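Local coordinates for enoyl-CoA hydratase/isomerase family protein (Bacillus anthracis, PDB 3KQF) that probably catalyses the reversible hydration of 2-enoyl-CoA thioesters to 3-hydroxyacyl-CoA, as a trimeric member of the crotonase family of enoyl-CoA hydratases and isomerases, at residues A[14-17]-A[18-21]; A[160-163]-A[164-168]; A[194-197]-A[198-202]; A[236-239]-A[240-243]. All coordinates share one frame; numbering follows the deposited sequence.

Contact 1: A[14-17]-A[18-21]; sequences YATP and HVVK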
# COMPACT_ATOMS: atom_id res chain seq x y z
N TYR A 14 23.21 23.53 11.34
CA TYR A 14 22.66 23.22 12.67
C TYR A 14 22.06 24.47 13.31
O TYR A 14 22.04 24.60 14.53
CB TYR A 14 23.77 22.73 13.62
CG TYR A 14 24.35 21.37 13.32
CD1 TYR A 14 25.41 21.22 12.44
CD2 TYR A 14 23.86 20.24 13.96
CE1 TYR A 14 25.95 19.97 12.18
CE2 TYR A 14 24.40 18.99 13.71
CZ TYR A 14 25.44 18.86 12.83
OH TYR A 14 25.97 17.62 12.57
N ALA A 15 21.58 25.40 12.49
CA ALA A 15 21.01 26.65 12.99
C ALA A 15 19.85 26.39 13.95
O ALA A 15 19.80 26.99 15.02
CB ALA A 15 20.55 27.54 11.83
N THR A 16 18.95 25.49 13.56
CA THR A 16 17.77 25.17 14.36
C THR A 16 18.08 24.08 15.39
O THR A 16 18.54 22.99 15.02
CB THR A 16 16.64 24.69 13.44
OG1 THR A 16 16.49 25.62 12.35
CG2 THR A 16 15.32 24.56 14.21
N PRO A 17 17.82 24.36 16.68
CA PRO A 17 18.09 23.38 17.76
C PRO A 17 17.47 21.99 17.53
O PRO A 17 16.29 21.89 17.14
CB PRO A 17 17.47 24.04 18.98
CG PRO A 17 17.53 25.49 18.70
CD PRO A 17 17.36 25.65 17.23
N HIS A 18 18.27 20.95 17.77
CA HIS A 18 17.89 19.53 17.57
C HIS A 18 17.65 19.15 16.10
O HIS A 18 17.31 18.00 15.80
CB HIS A 18 16.66 19.14 18.39
CG HIS A 18 16.77 19.41 19.85
ND1 HIS A 18 15.92 20.28 20.51
CD2 HIS A 18 17.63 18.96 20.79
CE1 HIS A 18 16.25 20.33 21.79
NE2 HIS A 18 17.29 19.55 21.98
N VAL A 19 17.80 20.11 15.19
CA VAL A 19 17.56 19.84 13.75
C VAL A 19 18.78 20.18 12.91
O VAL A 19 19.36 21.26 13.06
CB VAL A 19 16.36 20.66 13.23
CG1 VAL A 19 16.13 20.41 11.73
CG2 VAL A 19 15.11 20.31 14.03
N VAL A 20 19.18 19.25 12.03
CA VAL A 20 20.29 19.47 11.12
C VAL A 20 19.74 19.43 9.70
O VAL A 20 18.90 18.58 9.39
CB VAL A 20 21.43 18.42 11.28
CG1 VAL A 20 20.96 17.04 11.00
CG2 VAL A 20 22.64 18.79 10.39
N LYS A 21 20.16 20.37 8.86
CA LYS A 21 19.71 20.46 7.47
C LYS A 21 20.92 20.25 6.58
O LYS A 21 21.89 21.01 6.66
CB LYS A 21 19.09 21.84 7.17
CG LYS A 21 18.58 21.99 5.74
CD LYS A 21 18.02 23.37 5.43
CE LYS A 21 19.10 24.43 5.37
NZ LYS A 21 18.60 25.69 4.78
O HOH W 1 19.56 23.65 11.36
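One face of the Tyr-14 ring is covered by a methyl of Val-20: CG2 lies 3.8 Å from the ring centroid and only 13° off the ring normal, a CH-pi contact made almost over the centre. The two side chains run side by side in the same direction, and Val-20 CB adds a second touch at the CE2 side of the ring, 3.9 Å from Tyr-14 CE2. With CG2 of Val-20 anti to its backbone N, the methyl is held out over the ring, while the ring is swung toward it by a chi1 of -70° at Tyr-14. The imidazole of His-18 meets the peptide carbon of Pro-17 obliquely. Between these groups the chain reverses in a type II beta turn from Thr-16 to Val-19, closed by the bond from Val-19 N to Thr-16 O at 3.0 Å; His-18, with phi 66°, takes the left-handed corner. Thr-16 and Val-19 then stand alongside each other, their CB atoms 4.0 Å apart. A water widens the link beyond the turn: it accepts from Thr-16 N at 2.9 Å and donates to Val-19 O, also at 2.9 Å, joining two backbone groups that do not bond each other directly. Ile-48 of helix 35-49 touches both Tyr-14 and Val-20, whereas Val-19 packs on Ala-201 of helix 193-206. The whole is a beta hairpin connection, leading from strand 10-13, outermost within this chain, into strand 19-24, which runs antiparallel to it in the mixed six-stranded sheet of a crotonase-type fold.

Contact 2: A[160-163]-A[164-168]; sequences VGRA and KELIY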
# COMPACT_ATOMS: atom_id res chain seq x y z
N VAL A 160 2.40 -1.47 -6.05
CA VAL A 160 3.11 -2.07 -7.16
C VAL A 160 2.68 -1.55 -8.55
O VAL A 160 3.53 -1.31 -9.38
CB VAL A 160 3.07 -3.61 -7.10
CG1 VAL A 160 1.64 -4.15 -7.16
CG2 VAL A 160 3.92 -4.22 -8.26
N GLY A 161 1.38 -1.32 -8.73
CA GLY A 161 0.83 -0.87 -10.02
C GLY A 161 1.36 0.48 -10.48
O GLY A 161 1.82 0.64 -11.61
N ARG A 162 1.25 1.47 -9.61
CA ARG A 162 1.76 2.79 -9.90
C ARG A 162 3.29 2.81 -10.03
O ARG A 162 3.84 3.49 -10.91
CB ARG A 162 1.30 3.77 -8.81
CG ARG A 162 1.77 5.19 -9.06
CD ARG A 162 1.14 5.77 -10.31
NE ARG A 162 -0.31 5.90 -10.15
CZ ARG A 162 -1.16 6.16 -11.14
NH1 ARG A 162 -0.74 6.26 -12.39
NH2 ARG A 162 -2.46 6.28 -10.87
N ALA A 163 3.98 2.08 -9.17
CA ALA A 163 5.44 1.99 -9.26
C ALA A 163 5.87 1.43 -10.61
O ALA A 163 6.85 1.88 -11.17
CB ALA A 163 6.00 1.12 -8.13
N LYS A 164 5.14 0.42 -11.09
CA LYS A 164 5.47 -0.21 -12.36
C LYS A 164 5.26 0.75 -13.53
O LYS A 164 6.13 0.86 -14.40
CB LYS A 164 4.65 -1.49 -12.57
CG LYS A 164 5.20 -2.68 -11.80
CD LYS A 164 4.34 -3.91 -11.98
CE LYS A 164 5.11 -5.16 -11.48
NZ LYS A 164 4.39 -6.42 -11.75
N GLU A 165 4.14 1.44 -13.58
CA GLU A 165 3.91 2.35 -14.73
C GLU A 165 4.99 3.45 -14.73
O GLU A 165 5.50 3.81 -15.76
CB GLU A 165 2.49 2.91 -14.79
CG GLU A 165 2.04 3.91 -13.76
CD GLU A 165 2.33 5.37 -14.11
OE1 GLU A 165 1.81 6.25 -13.39
OE2 GLU A 165 3.02 5.65 -15.11
N LEU A 166 5.34 3.95 -13.56
CA LEU A 166 6.37 5.00 -13.46
C LEU A 166 7.75 4.53 -13.87
O LEU A 166 8.46 5.22 -14.63
CB LEU A 166 6.42 5.56 -12.05
CG LEU A 166 5.18 6.41 -11.71
CD1 LEU A 166 5.22 6.76 -10.24
CD2 LEU A 166 5.07 7.67 -12.53
N ILE A 167 8.14 3.36 -13.37
CA ILE A 167 9.46 2.80 -13.72
C ILE A 167 9.52 2.34 -15.19
O ILE A 167 10.52 2.58 -15.87
CB ILE A 167 9.90 1.69 -12.71
CG1 ILE A 167 10.21 2.36 -11.37
CG2 ILE A 167 11.17 1.00 -13.21
CD1 ILE A 167 10.30 1.36 -10.17
N TYR A 168 8.47 1.70 -15.70
CA TYR A 168 8.53 1.23 -17.08
C TYR A 168 8.53 2.36 -18.08
O TYR A 168 9.23 2.29 -19.08
CB TYR A 168 7.42 0.24 -17.46
CG TYR A 168 7.27 -0.98 -16.59
CD1 TYR A 168 8.35 -1.53 -15.89
CD2 TYR A 168 6.06 -1.67 -16.57
CE1 TYR A 168 8.18 -2.69 -15.14
CE2 TYR A 168 5.88 -2.79 -15.85
CZ TYR A 168 6.93 -3.30 -15.11
OH TYR A 168 6.72 -4.45 -14.39
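Glu-165 OE1 is gripped by two arginines: NH1 of Arg-162 at 2.7 Å, one turn back along the helix, and Arg-171, which also forms a salt bridge to it. The N-H of Arg-162 points at the oxygen with an angle of 162°, and OE1 sits at the guanidinium edge, 4° out of its plane. From the carboxylate's side the fit is less regular: the donor arrives on the anti side of OE1, and the two flat groups stand 80° apart. Arg-162 reaches this position because its chain folds at chi2 and chi3, which also brings its CD within 3.2 Å of Glu-165 OE1. Its CG meanwhile lies 4.0 Å from Leu-166 CD1. On another flank of the helix Val-160 and Lys-164 run side by side, with Val-160 CG2 3.6 Å from Lys-164 CE. The lysine is extended beyond CG and carries NZ past the valine to Asp-125 and Ser-220 of the second subunit. Beneath these side chains, regular i to i+4 bonds run through both segments, such as Ile-167 N to Ala-163 O at 2.9 Å. Arg-162 also binds the Glu-185 carbonyl of the second subunit and makes a cation-pi contact with Tyr-181. The buried carboxylate, faced by two arginines, is therefore probably kept ionised; Arg-162 and Glu-165 pair within the chain, whereas Lys-164 finds its partners in the second subunit.

Contact 3: A[194-197]-A[198-202]; sequences EEKA and IEIAE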
# COMPACT_ATOMS: atom_id res chain seq x y z
N GLU A 194 11.38 25.73 2.80
CA GLU A 194 12.28 25.67 3.94
C GLU A 194 11.56 25.85 5.28
O GLU A 194 11.80 25.08 6.21
CB GLU A 194 13.38 26.71 3.81
CG GLU A 194 14.53 26.46 4.77
CD GLU A 194 15.70 27.38 4.52
OE1 GLU A 194 15.54 28.61 4.63
OE2 GLU A 194 16.79 26.85 4.22
N GLU A 195 10.67 26.84 5.40
CA GLU A 195 9.99 27.03 6.69
C GLU A 195 9.04 25.88 7.00
O GLU A 195 8.92 25.49 8.15
CB GLU A 195 9.31 28.41 6.86
CG GLU A 195 7.98 28.64 6.17
CD GLU A 195 7.31 29.94 6.64
OE1 GLU A 195 7.80 30.57 7.61
OE2 GLU A 195 6.27 30.33 6.05
N LYS A 196 8.38 25.32 5.99
CA LYS A 196 7.49 24.18 6.22
C LYS A 196 8.28 22.95 6.75
O LYS A 196 7.82 22.25 7.66
CB LYS A 196 6.77 23.81 4.92
CG LYS A 196 5.73 22.65 5.05
CD LYS A 196 4.54 23.05 5.91
CE LYS A 196 3.44 21.99 5.88
NZ LYS A 196 2.25 22.41 6.68
N ALA A 197 9.44 22.67 6.15
CA ALA A 197 10.27 21.55 6.61
C ALA A 197 10.77 21.79 8.03
O ALA A 197 10.79 20.89 8.85
CB ALA A 197 11.45 21.31 5.66
N ILE A 198 11.17 23.02 8.32
CA ILE A 198 11.65 23.35 9.66
C ILE A 198 10.54 23.24 10.69
O ILE A 198 10.75 22.73 11.78
CB ILE A 198 12.29 24.73 9.71
CG1 ILE A 198 13.62 24.70 8.98
CG2 ILE A 198 12.52 25.18 11.17
CD1 ILE A 198 14.26 26.07 8.82
N GLU A 199 9.34 23.71 10.36
CA GLU A 199 8.26 23.64 11.34
C GLU A 199 7.81 22.20 11.64
O GLU A 199 7.55 21.88 12.80
CB GLU A 199 7.12 24.62 11.02
CG GLU A 199 7.58 26.06 11.34
CD GLU A 199 6.55 27.13 11.07
OE1 GLU A 199 5.38 26.80 10.78
OE2 GLU A 199 6.92 28.33 11.15
N ILE A 200 7.81 21.33 10.63
CA ILE A 200 7.49 19.91 10.87
C ILE A 200 8.62 19.25 11.65
O ILE A 200 8.37 18.51 12.60
CB ILE A 200 7.21 19.15 9.56
CG1 ILE A 200 5.94 19.69 8.91
CG2 ILE A 200 7.06 17.64 9.82
CD1 ILE A 200 5.62 19.07 7.57
N ALA A 201 9.87 19.58 11.30
CA ALA A 201 11.03 19.07 12.03
C ALA A 201 10.97 19.51 13.50
O ALA A 201 11.28 18.72 14.39
CB ALA A 201 12.35 19.55 11.37
N GLU A 202 10.62 20.78 13.75
CA GLU A 202 10.52 21.30 15.12
C GLU A 202 9.46 20.57 15.93
O GLU A 202 9.64 20.31 17.12
CB GLU A 202 10.24 22.82 15.13
CG GLU A 202 11.41 23.68 14.72
CD GLU A 202 11.05 25.16 14.68
OE1 GLU A 202 9.84 25.49 14.53
OE2 GLU A 202 11.97 25.97 14.77
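Ile-198 and Glu-194 meet one turn apart on the amphipathic helix 193-206, which packs across the six-stranded sheet of the crotonase-type fold. From CB outward, the isoleucine follows the preceding turn: CB lies 3.6 Å from Glu-194 O, CG1 comes closer to that same oxygen at 3.3 Å, and CD1 goes past it to the Glu-194 side chain, 4.1 Å from CG. This course results from CG1 standing beside the backbone N, with chi1 -71°, and from an extended chi2. Glu-194 runs alongside in the same direction; its carboxylate lies against Lys-21 of strand 19-24, an opposite-charge pair modelled implausibly close, so its geometry is doubtful. Ile-200 repeats the pattern on another side of the helix, but here the partner crosses at a slant: Lys-196, bent at chi2, brings its CE to 4.0 Å from Ile-200 CD1. The sheet side is built largely from small and branched residues. Ala-197 and Ala-201 rest on Ile-58 of strand 56-61, and Ile-200 reaches Ile-106 and Ile-128 on two further strands. Each carbonyl from Glu-194 to Ala-197 accepts the amide four residues on, as with Ala-201 N to Ala-197 O at 2.9 Å, so the spacing of these side chains is that of a regular alpha helix. On the exposed side two glutamates one turn apart carry like charges, a pairing that is probably mildly unfavourable although solvent can screen it: Glu-195 OE1 and Glu-199 OE2 are 4.3 Å apart.

Contact 4: A[236-239]-A[240-243]; sequences QAYE and GVIH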
# COMPACT_ATOMS: atom_id res chain seq x y z
N GLN A 236 8.39 -5.23 22.32
CA GLN A 236 9.71 -5.01 22.90
C GLN A 236 10.10 -3.52 22.85
O GLN A 236 10.66 -2.98 23.82
CB GLN A 236 10.78 -5.88 22.24
CG GLN A 236 12.15 -5.79 22.94
CD GLN A 236 12.13 -6.23 24.41
OE1 GLN A 236 11.40 -7.15 24.79
NE2 GLN A 236 12.97 -5.59 25.24
N ALA A 237 9.78 -2.85 21.75
CA ALA A 237 10.08 -1.43 21.62
C ALA A 237 9.40 -0.62 22.71
O ALA A 237 10.00 0.31 23.27
CB ALA A 237 9.69 -0.90 20.26
N TYR A 238 8.14 -0.97 23.01
CA TYR A 238 7.35 -0.27 24.04
C TYR A 238 8.05 -0.40 25.43
O TYR A 238 8.01 0.52 26.25
CB TYR A 238 5.92 -0.82 24.05
CG TYR A 238 4.94 -0.07 24.93
CD1 TYR A 238 4.24 1.03 24.44
CD2 TYR A 238 4.66 -0.50 26.22
CE1 TYR A 238 3.32 1.70 25.24
CE2 TYR A 238 3.73 0.16 27.01
CZ TYR A 238 3.07 1.26 26.51
OH TYR A 238 2.14 1.93 27.30
N GLU A 239 8.73 -1.52 25.66
CA GLU A 239 9.47 -1.71 26.91
C GLU A 239 10.57 -0.66 27.03
O GLU A 239 10.97 -0.30 28.13
CB GLU A 239 10.08 -3.11 26.97
CG GLU A 239 9.05 -4.21 26.93
CD GLU A 239 8.20 -4.26 28.18
OE1 GLU A 239 6.96 -4.41 28.05
OE2 GLU A 239 8.76 -4.10 29.28
N GLY A 240 11.07 -0.19 25.89
CA GLY A 240 12.11 0.83 25.86
C GLY A 240 11.65 2.22 26.28
O GLY A 240 12.47 3.09 26.49
N VAL A 241 10.34 2.46 26.36
CA VAL A 241 9.86 3.79 26.77
C VAL A 241 9.21 3.83 28.13
O VAL A 241 9.22 4.86 28.80
CB VAL A 241 8.86 4.37 25.74
CG1 VAL A 241 9.55 4.62 24.46
CG2 VAL A 241 7.64 3.44 25.56
N ILE A 242 8.65 2.70 28.57
CA ILE A 242 7.94 2.70 29.85
C ILE A 242 8.75 3.05 31.10
O ILE A 242 8.18 3.59 32.05
CB ILE A 242 7.08 1.42 30.08
CG1 ILE A 242 7.92 0.14 29.98
CG2 ILE A 242 5.93 1.40 29.09
CD1 ILE A 242 7.10 -1.13 30.16
N HIS A 243 10.06 2.78 31.11
CA HIS A 243 10.91 3.09 32.29
C HIS A 243 11.65 4.43 32.18
O HIS A 243 12.39 4.81 33.08
CB HIS A 243 11.94 1.96 32.51
CG HIS A 243 12.76 2.11 33.76
ND1 HIS A 243 13.84 2.96 33.84
CD2 HIS A 243 12.68 1.48 34.96
CE1 HIS A 243 14.38 2.87 35.05
NE2 HIS A 243 13.70 1.98 35.75
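Tyr-238 and Ile-242 touch directly on the last turn of helix 227-242, where i to i+3 and i to i+4 backbone bonds are mixed. Their side chains cross at about a right angle, and Ile-242 CG2 comes within 3.3 Å of Tyr-238 CE2, a close apolar approach made obliquely to the ring. On its other branch, Ile-242 CD1 lies 3.5 Å from Glu-239 OE2, with the two side chains running the same way. Ile-242 serves both neighbours because chi1 is 57°, which sets CG1 between its backbone N and carbonyl carbon and points CG2 at the tyrosine. Around this shell the backbone fixes the spacing: Gly-240 N bonds Ala-237 O at 2.9 Å, three residues back, and only weakly Gln-236 O. Farther out, Glu-239 OE2 forms a salt bridge with Arg-85 of the third subunit, and Arg-92 of that subunit packs on Tyr-238, placing this part of the helix at the trimer interface. Tyr-238 O accepts twice, from Val-241 N at 3.0 Å, lying 61° out of the carbonyl plane, and from Ile-242 N at 3.2 Å, nearly in line with the C=O bond.

How the contacts relate
Along the chain the four contacts come in numerical order, each closing before the next opens. Contacts 1 and 3 are neighbours, with centres about 10 Å apart: the hairpin entering strand 19-24 meets helix 193-206 through packing of Thr-16 on Glu-202 and on Ile-198, so segments far apart in sequence are joined on one side of the sheet. Contact 2 lies across the chain's centre from contact 1, about 36 Å between centres, on helix 160-169. Contact 4, on helix 227-242, is about 39 Å from contact 2, centre to centre. These two outlying helices face different subunits, consistent with their parts in assembling the trimer.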